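Local coordinates for Two-component system response regulator/GGDEF domain protein (PDB 3LUF), which probably makes cyclic di-GMP from two GTP through a GGDEF domain absent from this construct, which holds its two magnesium-binding receiver domains, at residues Asn242-Ala245 with Leu246-Phe249; Glu193-Lys197 with Gln198-Ile202; Tyr120-Gln123 with Gln124-Val127; Arg139-Ala142 with Gln143-Gln147. All coordinates share one frame; numbering follows the deposited sequence.

Interaction 1. Residues Asn242-Ala245 with Leu246-Phe249; sequences NLEA and LEQF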
loop_
_atom_site.group_PDB
_atom_site.type_symbol
_atom_site.label_atom_id
_atom_site.label_comp_id
_atom_site.label_asym_id
_atom_site.label_seq_id
_atom_site.Cartn_x
_atom_site.Cartn_y
_atom_site.Cartn_z
ATOM N N ASN B 242 3.050 4.714 -2.475
ATOM C CA ASN B 242 4.018 4.402 -3.544
ATOM C C ASN B 242 5.051 5.503 -3.745
ATOM O O ASN B 242 6.262 5.226 -3.954
ATOM C CB ASN B 242 3.311 4.045 -4.855
ATOM C CG ASN B 242 2.756 2.649 -4.808
ATOM O OD1 ASN B 242 1.611 2.423 -4.396
ATOM N ND2 ASN B 242 3.616 1.683 -5.075
ATOM N N LEU B 243 4.588 6.733 -3.656
ATOM C CA LEU B 243 5.522 7.890 -3.718
ATOM C C LEU B 243 6.483 7.903 -2.531
ATOM O O LEU B 243 7.690 8.138 -2.674
ATOM C CB LEU B 243 4.784 9.228 -3.887
ATOM C CG LEU B 243 3.930 9.391 -5.140
ATOM C CD1 LEU B 243 3.194 10.717 -5.105
ATOM C CD2 LEU B 243 4.744 9.253 -6.437
ATOM N N GLU B 244 5.967 7.630 -1.333
ATOM C CA GLU B 244 6.833 7.546 -0.168
ATOM C C GLU B 244 7.878 6.425 -0.325
ATOM O O GLU B 244 9.041 6.611 -0.002
ATOM C CB GLU B 244 5.969 7.337 1.085
ATOM C CG GLU B 244 6.738 6.861 2.298
ATOM C CD GLU B 244 7.095 7.982 3.225
ATOM O OE1 GLU B 244 7.713 7.689 4.279
ATOM O OE2 GLU B 244 6.758 9.163 2.928
ATOM N N ALA B 245 7.463 5.265 -0.832
ATOM C CA ALA B 245 8.414 4.153 -1.038
ATOM C C ALA B 245 9.514 4.557 -1.996
ATOM O O ALA B 245 10.685 4.180 -1.789
ATOM C CB ALA B 245 7.690 2.907 -1.550
ATOM N N LEU B 246 9.169 5.294 -3.048
ATOM C CA LEU B 246 10.204 5.783 -3.969
ATOM C C LEU B 246 11.211 6.704 -3.289
ATOM O O LEU B 246 12.393 6.746 -3.671
ATOM C CB LEU B 246 9.581 6.500 -5.184
ATOM C CG LEU B 246 8.922 5.610 -6.233
ATOM C CD1 LEU B 246 8.235 6.482 -7.244
ATOM C CD2 LEU B 246 9.899 4.670 -6.961
ATOM N N GLU B 247 10.755 7.445 -2.284
ATOM C CA GLU B 247 11.622 8.424 -1.625
ATOM C C GLU B 247 12.440 7.794 -0.504
ATOM O O GLU B 247 13.499 8.328 -0.129
ATOM C CB GLU B 247 10.755 9.553 -1.013
ATOM C CG GLU B 247 10.136 10.439 -2.090
ATOM C CD GLU B 247 8.805 11.071 -1.708
ATOM O OE1 GLU B 247 8.343 10.901 -0.552
ATOM O OE2 GLU B 247 8.239 11.760 -2.583
ATOM N N GLN B 248 11.956 6.677 0.050
ATOM C CA GLN B 248 12.461 6.193 1.323
ATOM C C GLN B 248 12.943 4.753 1.364
ATOM O O GLN B 248 13.693 4.413 2.262
ATOM C CB GLN B 248 11.411 6.340 2.430
ATOM C CG GLN B 248 11.032 7.743 2.768
ATOM C CD GLN B 248 12.200 8.662 3.134
ATOM O OE1 GLN B 248 13.323 8.216 3.445
ATOM N NE2 GLN B 248 11.913 9.964 3.123
ATOM N N PHE B 249 12.443 3.889 0.481
ATOM C CA PHE B 249 12.768 2.457 0.591
ATOM C C PHE B 249 13.963 2.166 -0.309
ATOM O O PHE B 249 13.823 2.252 -1.531
ATOM C CB PHE B 249 11.596 1.567 0.141
ATOM C CG PHE B 249 10.368 1.619 1.033
ATOM C CD1 PHE B 249 10.262 2.526 2.092
ATOM C CD2 PHE B 249 9.293 0.756 0.771
ATOM C CE1 PHE B 249 9.110 2.585 2.876
ATOM C CE2 PHE B 249 8.135 0.795 1.559
ATOM C CZ PHE B 249 8.044 1.715 2.610
HETATM O O HOH W 1 8.176 10.141 -4.861
HETATM O O HOH W 2 9.271 10.949 1.985
#

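Interaction 2. Residues Glu193-Lys197 with Gln198-Ile202; sequences ERYSK and QQLAI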
loop_
_atom_site.group_PDB
_atom_site.type_symbol
_atom_site.label_atom_id
_atom_site.label_comp_id
_atom_site.label_asym_id
_atom_site.label_seq_id
_atom_site.Cartn_x
_atom_site.Cartn_y
_atom_site.Cartn_z
ATOM N N GLU B 193 10.735 -4.499 -18.479
ATOM C CA GLU B 193 11.951 -4.896 -19.223
ATOM C C GLU B 193 13.017 -3.794 -19.285
ATOM O O GLU B 193 14.210 -4.098 -19.477
ATOM C CB GLU B 193 11.574 -5.345 -20.642
ATOM C CG GLU B 193 10.789 -6.660 -20.652
ATOM C CD GLU B 193 10.782 -7.300 -22.022
ATOM O OE1 GLU B 193 10.372 -6.625 -22.963
ATOM O OE2 GLU B 193 11.163 -8.492 -22.139
ATOM N N ARG B 194 12.583 -2.545 -19.075
ATOM C CA ARG B 194 13.459 -1.359 -19.076
ATOM C C ARG B 194 13.676 -0.748 -17.690
ATOM O O ARG B 194 14.781 -0.269 -17.388
ATOM C CB ARG B 194 12.887 -0.248 -19.973
ATOM C CG ARG B 194 12.870 -0.491 -21.418
ATOM C CD ARG B 194 12.361 0.776 -22.130
ATOM N NE ARG B 194 13.408 1.744 -22.442
ATOM C CZ ARG B 194 13.165 2.944 -22.967
ATOM N NH1 ARG B 194 11.913 3.344 -23.168
ATOM N NH2 ARG B 194 14.169 3.769 -23.250
ATOM N N TYR B 195 12.612 -0.670 -16.874
ATOM C CA TYR B 195 12.643 0.100 -15.630
ATOM C C TYR B 195 12.349 -0.750 -14.412
ATOM O O TYR B 195 11.376 -1.512 -14.425
ATOM C CB TYR B 195 11.611 1.248 -15.686
ATOM C CG TYR B 195 11.874 2.183 -16.860
ATOM C CD1 TYR B 195 13.102 2.849 -16.958
ATOM C CD2 TYR B 195 10.960 2.305 -17.894
ATOM C CE1 TYR B 195 13.405 3.667 -18.055
ATOM C CE2 TYR B 195 11.219 3.151 -18.998
ATOM C CZ TYR B 195 12.468 3.814 -19.062
ATOM O OH TYR B 195 12.750 4.630 -20.120
ATOM N N SER B 196 13.179 -0.610 -13.378
ATOM C CA SER B 196 12.982 -1.294 -12.086
ATOM C C SER B 196 11.853 -0.640 -11.284
ATOM O O SER B 196 11.369 0.454 -11.630
ATOM C CB SER B 196 14.267 -1.254 -11.236
ATOM O OG SER B 196 14.477 0.065 -10.707
ATOM N N LYS B 197 11.442 -1.320 -10.220
ATOM C CA LYS B 197 10.411 -0.782 -9.301
ATOM C C LYS B 197 10.812 0.533 -8.660
ATOM O O LYS B 197 9.929 1.311 -8.273
ATOM C CB LYS B 197 10.092 -1.784 -8.207
ATOM C CG LYS B 197 9.182 -2.903 -8.614
ATOM C CD LYS B 197 8.922 -3.825 -7.420
ATOM C CE LYS B 197 8.084 -5.019 -7.813
ATOM N NZ LYS B 197 7.339 -5.499 -6.609
ATOM N N GLN B 198 12.122 0.776 -8.537
ATOM C CA GLN B 198 12.614 2.027 -7.953
ATOM C C GLN B 198 12.703 3.121 -9.013
ATOM O O GLN B 198 12.644 4.316 -8.708
ATOM C CB GLN B 198 13.959 1.811 -7.228
ATOM C CG GLN B 198 14.655 3.117 -6.698
ATOM C CD GLN B 198 13.749 3.966 -5.782
ATOM O OE1 GLN B 198 13.599 5.176 -5.984
ATOM N NE2 GLN B 198 13.141 3.327 -4.788
ATOM N N GLN B 199 12.824 2.731 -10.270
ATOM C CA GLN B 199 12.919 3.713 -11.337
ATOM C C GLN B 199 11.559 4.237 -11.776
ATOM O O GLN B 199 11.446 5.391 -12.211
ATOM C CB GLN B 199 13.654 3.154 -12.543
ATOM C CG GLN B 199 15.171 2.978 -12.285
ATOM C CD GLN B 199 15.852 2.267 -13.414
ATOM O OE1 GLN B 199 15.418 1.193 -13.848
ATOM N NE2 GLN B 199 16.933 2.858 -13.914
ATOM N N LEU B 200 10.553 3.374 -11.703
ATOM C CA LEU B 200 9.228 3.712 -12.189
ATOM C C LEU B 200 8.208 2.878 -11.424
ATOM O O LEU B 200 8.105 1.674 -11.693
ATOM C CB LEU B 200 9.140 3.419 -13.712
ATOM C CG LEU B 200 7.830 3.817 -14.400
ATOM C CD1 LEU B 200 7.632 5.361 -14.313
ATOM C CD2 LEU B 200 7.671 3.296 -15.847
ATOM N N ALA B 201 7.436 3.496 -10.526
ATOM C CA ALA B 201 6.429 2.734 -9.742
ATOM C C ALA B 201 5.202 2.497 -10.622
ATOM O O ALA B 201 4.845 3.354 -11.426
ATOM C CB ALA B 201 6.044 3.473 -8.484
ATOM N N ILE B 202 4.598 1.326 -10.514
ATOM C CA ILE B 202 3.401 1.054 -11.288
ATOM C C ILE B 202 2.342 0.550 -10.349
ATOM O O ILE B 202 2.601 -0.363 -9.552
ATOM C CB ILE B 202 3.678 -0.024 -12.339
ATOM C CG1 ILE B 202 4.722 0.480 -13.347
ATOM C CG2 ILE B 202 2.358 -0.545 -12.974
ATOM C CD1 ILE B 202 5.307 -0.689 -14.164
#

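Interaction 3. Residues Tyr120-Gln123 with Gln124-Val127; sequences YLNQ and QIEV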
loop_
_atom_site.group_PDB
_atom_site.type_symbol
_atom_site.label_atom_id
_atom_site.label_comp_id
_atom_site.label_asym_id
_atom_site.label_seq_id
_atom_site.Cartn_x
_atom_site.Cartn_y
_atom_site.Cartn_z
ATOM N N TYR B 120 2.883 19.082 -0.368
ATOM C CA TYR B 120 4.073 19.859 -0.733
ATOM C C TYR B 120 4.956 19.085 -1.727
ATOM O O TYR B 120 5.351 19.615 -2.788
ATOM C CB TYR B 120 4.905 20.270 0.497
ATOM C CG TYR B 120 6.221 20.813 0.035
ATOM C CD1 TYR B 120 6.315 22.134 -0.392
ATOM C CD2 TYR B 120 7.349 19.958 -0.141
ATOM C CE1 TYR B 120 7.513 22.637 -0.902
ATOM C CE2 TYR B 120 8.528 20.464 -0.675
ATOM C CZ TYR B 120 8.601 21.790 -1.027
ATOM O OH TYR B 120 9.747 22.284 -1.555
ATOM N N LEU B 121 5.298 17.853 -1.373
ATOM C CA LEU B 121 6.175 17.038 -2.244
ATOM C C LEU B 121 5.595 16.760 -3.620
ATOM O O LEU B 121 6.321 16.734 -4.643
ATOM C CB LEU B 121 6.544 15.736 -1.553
ATOM C CG LEU B 121 7.447 15.834 -0.329
ATOM C CD1 LEU B 121 7.545 14.478 0.365
ATOM C CD2 LEU B 121 8.867 16.408 -0.664
ATOM N N ASN B 122 4.286 16.514 -3.669
ATOM C CA ASN B 122 3.629 16.181 -4.911
ATOM C C ASN B 122 3.721 17.252 -5.994
ATOM O O ASN B 122 3.612 16.936 -7.184
ATOM C CB ASN B 122 2.158 15.882 -4.666
ATOM C CG ASN B 122 1.932 14.552 -3.943
ATOM O OD1 ASN B 122 2.870 13.782 -3.682
ATOM N ND2 ASN B 122 0.674 14.264 -3.641
ATOM N N GLN B 123 3.874 18.516 -5.605
ATOM C CA GLN B 123 3.947 19.617 -6.580
ATOM C C GLN B 123 5.033 19.356 -7.629
ATOM O O GLN B 123 4.930 19.817 -8.791
ATOM C CB GLN B 123 4.280 20.948 -5.905
ATOM C CG GLN B 123 3.265 21.409 -4.858
ATOM C CD GLN B 123 3.730 22.642 -4.145
ATOM O OE1 GLN B 123 4.647 22.595 -3.305
ATOM N NE2 GLN B 123 3.093 23.765 -4.450
ATOM N N GLN B 124 6.103 18.684 -7.230
ATOM C CA GLN B 124 7.186 18.494 -8.194
ATOM C C GLN B 124 7.280 17.070 -8.728
ATOM O O GLN B 124 8.320 16.664 -9.291
ATOM C CB GLN B 124 8.517 19.004 -7.639
ATOM C CG GLN B 124 9.253 18.080 -6.749
ATOM C CD GLN B 124 10.718 18.437 -6.613
ATOM O OE1 GLN B 124 11.570 17.549 -6.445
ATOM N NE2 GLN B 124 11.031 19.747 -6.665
ATOM N N ILE B 125 6.202 16.316 -8.545
ATOM C CA ILE B 125 6.174 14.909 -8.973
ATOM C C ILE B 125 5.262 14.734 -10.183
ATOM O O ILE B 125 4.147 15.242 -10.202
ATOM C CB ILE B 125 5.735 13.988 -7.803
ATOM C CG1 ILE B 125 6.791 14.037 -6.689
ATOM C CG2 ILE B 125 5.485 12.546 -8.308
ATOM C CD1 ILE B 125 6.425 13.272 -5.373
ATOM N N GLU B 126 5.753 14.050 -11.217
ATOM C CA GLU B 126 4.954 13.762 -12.424
ATOM C C GLU B 126 4.500 12.297 -12.433
ATOM O O GLU B 126 5.290 11.376 -12.151
ATOM C CB GLU B 126 5.772 14.051 -13.698
ATOM C CG GLU B 126 6.222 15.511 -13.753
ATOM C CD GLU B 126 7.010 15.824 -15.022
ATOM O OE1 GLU B 126 6.503 15.499 -16.114
ATOM O OE2 GLU B 126 8.113 16.416 -14.915
ATOM N N VAL B 127 3.215 12.118 -12.696
ATOM C CA VAL B 127 2.608 10.800 -12.750
ATOM C C VAL B 127 1.827 10.615 -14.040
ATOM O O VAL B 127 1.482 11.589 -14.708
ATOM C CB VAL B 127 1.695 10.573 -11.539
ATOM C CG1 VAL B 127 2.432 10.830 -10.259
ATOM C CG2 VAL B 127 0.376 11.439 -11.667
#

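Interaction 4. Residues Arg139-Ala142 with Gln143-Gln147; sequences RTMA and QLRKQ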
loop_
_atom_site.group_PDB
_atom_site.type_symbol
_atom_site.label_atom_id
_atom_site.label_comp_id
_atom_site.label_asym_id
_atom_site.label_seq_id
_atom_site.Cartn_x
_atom_site.Cartn_y
_atom_site.Cartn_z
ATOM N N ARG B 139 -11.596 11.217 -14.473
ATOM C CA ARG B 139 -11.931 11.193 -13.062
ATOM C C ARG B 139 -10.665 10.947 -12.241
ATOM O O ARG B 139 -10.424 11.618 -11.240
ATOM C CB ARG B 139 -12.972 10.110 -12.760
ATOM C CG ARG B 139 -13.260 9.971 -11.277
ATOM C CD ARG B 139 -14.435 9.062 -10.976
ATOM N NE ARG B 139 -14.143 7.663 -11.277
ATOM C CZ ARG B 139 -14.734 6.959 -12.247
ATOM N NH1 ARG B 139 -15.662 7.517 -13.029
ATOM N NH2 ARG B 139 -14.405 5.688 -12.432
ATOM N N THR B 140 -9.847 9.995 -12.692
ATOM C CA THR B 140 -8.649 9.638 -11.952
ATOM C C THR B 140 -7.664 10.797 -12.000
ATOM O O THR B 140 -7.033 11.117 -10.988
ATOM C CB THR B 140 -8.015 8.355 -12.539
ATOM O OG1 THR B 140 -8.951 7.291 -12.412
ATOM C CG2 THR B 140 -6.776 7.968 -11.790
HETATM N N MSE B 141 -7.525 11.398 -13.182
HETATM C CA MSE B 141 -6.693 12.587 -13.378
HETATM C C MSE B 141 -7.121 13.727 -12.474
HETATM O O MSE B 141 -6.289 14.345 -11.830
HETATM C CB MSE B 141 -6.687 13.038 -14.835
HETATM C CG MSE B 141 -5.812 12.151 -15.702
HETATM SE SE MSE B 141 -6.096 12.811 -17.498
HETATM C CE MSE B 141 -5.280 14.542 -17.181
ATOM N N ALA B 142 -8.429 13.961 -12.383
ATOM C CA ALA B 142 -8.920 15.038 -11.515
ATOM C C ALA B 142 -8.591 14.775 -10.040
ATOM O O ALA B 142 -8.181 15.703 -9.317
ATOM C CB ALA B 142 -10.428 15.258 -11.711
ATOM N N GLN B 143 -8.737 13.516 -9.619
ATOM C CA GLN B 143 -8.437 13.106 -8.244
ATOM C C GLN B 143 -6.939 13.334 -7.978
ATOM O O GLN B 143 -6.565 13.860 -6.958
ATOM C CB GLN B 143 -8.840 11.645 -8.011
ATOM C CG GLN B 143 -10.371 11.410 -7.869
ATOM C CD GLN B 143 -10.822 9.936 -7.982
ATOM O OE1 GLN B 143 -10.129 9.078 -8.541
ATOM N NE2 GLN B 143 -12.026 9.661 -7.495
ATOM N N LEU B 144 -6.073 12.936 -8.912
ATOM C CA LEU B 144 -4.639 13.141 -8.713
ATOM C C LEU B 144 -4.218 14.610 -8.740
ATOM O O LEU B 144 -3.284 15.012 -8.044
ATOM C CB LEU B 144 -3.834 12.326 -9.744
ATOM C CG LEU B 144 -4.065 10.814 -9.711
ATOM C CD1 LEU B 144 -3.460 10.150 -10.933
ATOM C CD2 LEU B 144 -3.462 10.170 -8.469
ATOM N N ARG B 145 -4.914 15.422 -9.539
ATOM C CA ARG B 145 -4.634 16.860 -9.591
ATOM C C ARG B 145 -5.018 17.544 -8.259
ATOM O O ARG B 145 -4.396 18.542 -7.886
ATOM C CB ARG B 145 -5.298 17.532 -10.789
ATOM C CG ARG B 145 -4.601 17.176 -12.081
ATOM C CD ARG B 145 -5.136 17.873 -13.314
ATOM N NE ARG B 145 -4.164 17.631 -14.385
ATOM C CZ ARG B 145 -4.436 17.662 -15.680
ATOM N NH1 ARG B 145 -5.675 17.932 -16.106
ATOM N NH2 ARG B 145 -3.466 17.414 -16.548
ATOM N N LYS B 146 -5.968 16.957 -7.536
ATOM C CA LYS B 146 -6.328 17.419 -6.168
ATOM C C LYS B 146 -5.352 16.914 -5.099
ATOM O O LYS B 146 -5.492 17.212 -3.912
ATOM C CB LYS B 146 -7.697 16.922 -5.781
ATOM C CG LYS B 146 -8.832 17.582 -6.534
ATOM C CD LYS B 146 -10.030 17.733 -5.635
ATOM C CE LYS B 146 -10.499 16.378 -5.165
ATOM N NZ LYS B 146 -11.384 16.530 -3.977
ATOM N N GLN B 147 -4.396 16.093 -5.498
ATOM C CA GLN B 147 -3.280 15.775 -4.637
ATOM C C GLN B 147 -2.087 16.698 -5.007
ATOM O O GLN B 147 -0.979 16.484 -4.540
ATOM C CB GLN B 147 -2.902 14.281 -4.750
ATOM C CG GLN B 147 -4.004 13.287 -4.313
ATOM C CD GLN B 147 -3.680 11.829 -4.633
ATOM O OE1 GLN B 147 -2.573 11.342 -4.387
ATOM N NE2 GLN B 147 -4.676 11.110 -5.141
#

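Interaction 1. Residues Asn242-Ala245 with Leu246-Phe249
The last two turns of helix 232-248, the closing helix of the second receiver domain, bring Ala-245 under the ring of Phe-249, one turn further on. Ala-245 CA sits over the centre of that ring, 3.9 Å from its centroid and 13° off the normal, a CH-pi contact, while Ala-245 CB meets Phe-249 CD2 at 3.5 Å. The ring reaches this place because CG of Phe-249 is anti to its own carbonyl carbon (chi1 -67°), which folds the side chain back along the helix. The backbone bond from Phe-249 N to Ala-245 O, 2.9 Å long, ties the same two residues together. Phe-249 also meets the ring of His-241 of the second subunit, so the end of the helix takes part in the dimer contact.

Another flank of the helix is polar. Glu-244 OE2 and Glu-247 OE1 stand 4.2 Å apart, and one water donates to both, at 2.7 Å from Glu-247 OE1, while accepting from Gln-248 NE2. Glu-244 OE1 lies 3.6 Å from Gln-248 CG, with the carboxylate and amide planes 45° apart. A second water links Glu-247 OE2, at 2.8 Å, to the carbonyl oxygen of Leu-243. Glu-247 OE2 has its strongest partner in Arg-118 of helix 106-122, a salt bridge that ties this helix to the one leading out of the first domain. The shared water and the arginine probably offset the repulsion between the two carboxylates, letting both glutamates remain charged.

Interaction 2. Residues Glu193-Lys197 with Gln198-Ile202
A tight turn around Ser-196 makes this local contact, in the loop that leads from helix 184-194 into strand 201-207, within a beta-alpha-beta unit of the second receiver domain. Ser-196 and Gln-199 hold each other through the same reciprocal pair of bonds as in a capping box, though no helix follows. The amide N of Ser-196 donates to Gln-199 OE1 at 2.9 Å; the bond is almost straight (174°), lies in the plane of the side-chain carbonyl and uses a lone pair. In return, Gln-199 N reaches Ser-196 OG at 3.2 Å. The hydroxyl can do this because chi1 of 74° sets OG between the backbone N and the carbonyl carbon, facing two amides of the same turn; Gln-198 N makes a weak bond to it. Ser-196 O then accepts from Leu-200 N at 3.0 Å and, weakly, from Gln-199 N, closing one helix-like turn.

On the apolar side, Tyr-195 CB packs on Leu-200 CB at 3.8 Å. The tyrosine ring carries Arg-194 CB over one face, and its OH stands 3.3 Å above the guanidinium plane of Arg-194, whose NH1 forms a salt bridge with Glu-165. Arg-192 bonds the carbonyl oxygens of both Tyr-195 and Leu-200. With its N-H and O both engaged, and its hydroxyl taking one amide firmly and a second weakly, Ser-196 probably fixes where the chain turns toward the strand.

Interaction 3. Residues Tyr120-Gln123 with Gln124-Val127
The backbone leaves helix 106-122 through a type I beta turn from Asn-122 to Ile-125 and runs on into strand 126-130, the first strand of the second receiver domain, so this is the joint between the two CheY-like domains. Ile-125 N closes the turn on Asn-122 O at 3.0 Å, the donor standing well above the carbonyl plane, and Gln-124 N bonds Leu-121 O at 3.2 Å, also from above that plane.

Ile-125 reaches back across the turn. With CG1 anti to its carbonyl carbon (chi1 -65°), the longer branch folds back over the helix end, CG1 resting 3.4 Å from Leu-121 O and CD1 3.5 Å from the same oxygen. The tip of that branch also meets Asn-122 obliquely, Ile-125 CD1 being 4.0 Å from Asn-122 OD1. That OD1 also accepts from Arg-118 NE one turn back in the helix, a bond that probably limits the rotation of the amide. At the end of the turn, Ile-125 packs against Leu-243 and Glu-247 of helix 232-248, so the last helix of the first domain meets the first strand and closing helix of the second here. Gln-124, its CG between backbone N and carbonyl carbon at chi1 83°, brings that CG to 3.9 Å from Leu-121 O.

Interaction 4. Residues Arg139-Ala142 with Gln143-Gln147
Four successive i to i+4 bonds carry helix 134-145 to its end, among them Leu-144 N to Thr-140 O at 2.9 Å and Lys-146 N to Ala-142 O at 3.1 Å. Three pairs of side chains lie one turn apart along it, the members of each running alongside in one direction. In the first, the selenomethionine Met-141 lays its CE over one face of the Arg-145 guanidinium, 3.2 Å above the plane and displaced from the centre toward its periphery, with NH2 of Arg-145 the nearest atom at 3.5 Å. The methyl gets there by a bend at chi3 (66°), whereas Arg-145 is extended from CG to NE; its NH2 also makes a weak bond to Val-151 O.

In the second pair, Thr-140 CG2 touches Leu-144 CD1 at 4.1 Å. This is the helix of a beta-alpha-beta unit between strands 126-130 and 150-154, and its inner side chains pack on the sheet: Thr-140 and Met-141 reach Val-129, and Leu-144 reaches Val-127 and Val-151. The hydroxyl of Thr-140 is bonded to Ser-136 O, one turn earlier in the same helix.

In the third pair, Arg-139 and Gln-143, the aliphatic part of the arginine runs beside the amide, CG of Arg-139 lying 4.0 Å from Gln-143 NE2 with the guanidinium and amide planes 71° apart. Gln-143 also packs on Phe-230 and Leu-235. Its OE1 is buried by the contact without a polar partner in the model, 3.8 Å from Thr-140 CA.

Interaction 3 is the joint on which interactions 1 and 4 meet. Leu-243 CD1 of interaction 1 lies 3.4 Å from Asn-122 OD1, and Asn-122 ND2 is 2.9 Å from Gln-147 O, a probable hydrogen bond to interaction 4, which also packs Leu-144 CD1 on Val-127 CG2 at 4.1 Å. Interaction 2 touches interaction 1, Leu-246 CD1 being 3.9 Å from Ala-201 CB, but keeps about 7 Å, nearest atoms, from interaction 3. Interactions 1, 2 and 3 lie away from the magnesium sites. Interaction 4 comes closer: the side chain of Thr-140 is about 8 Å from that of Asp-176, a magnesium ligand and the predicted phosphorylation site.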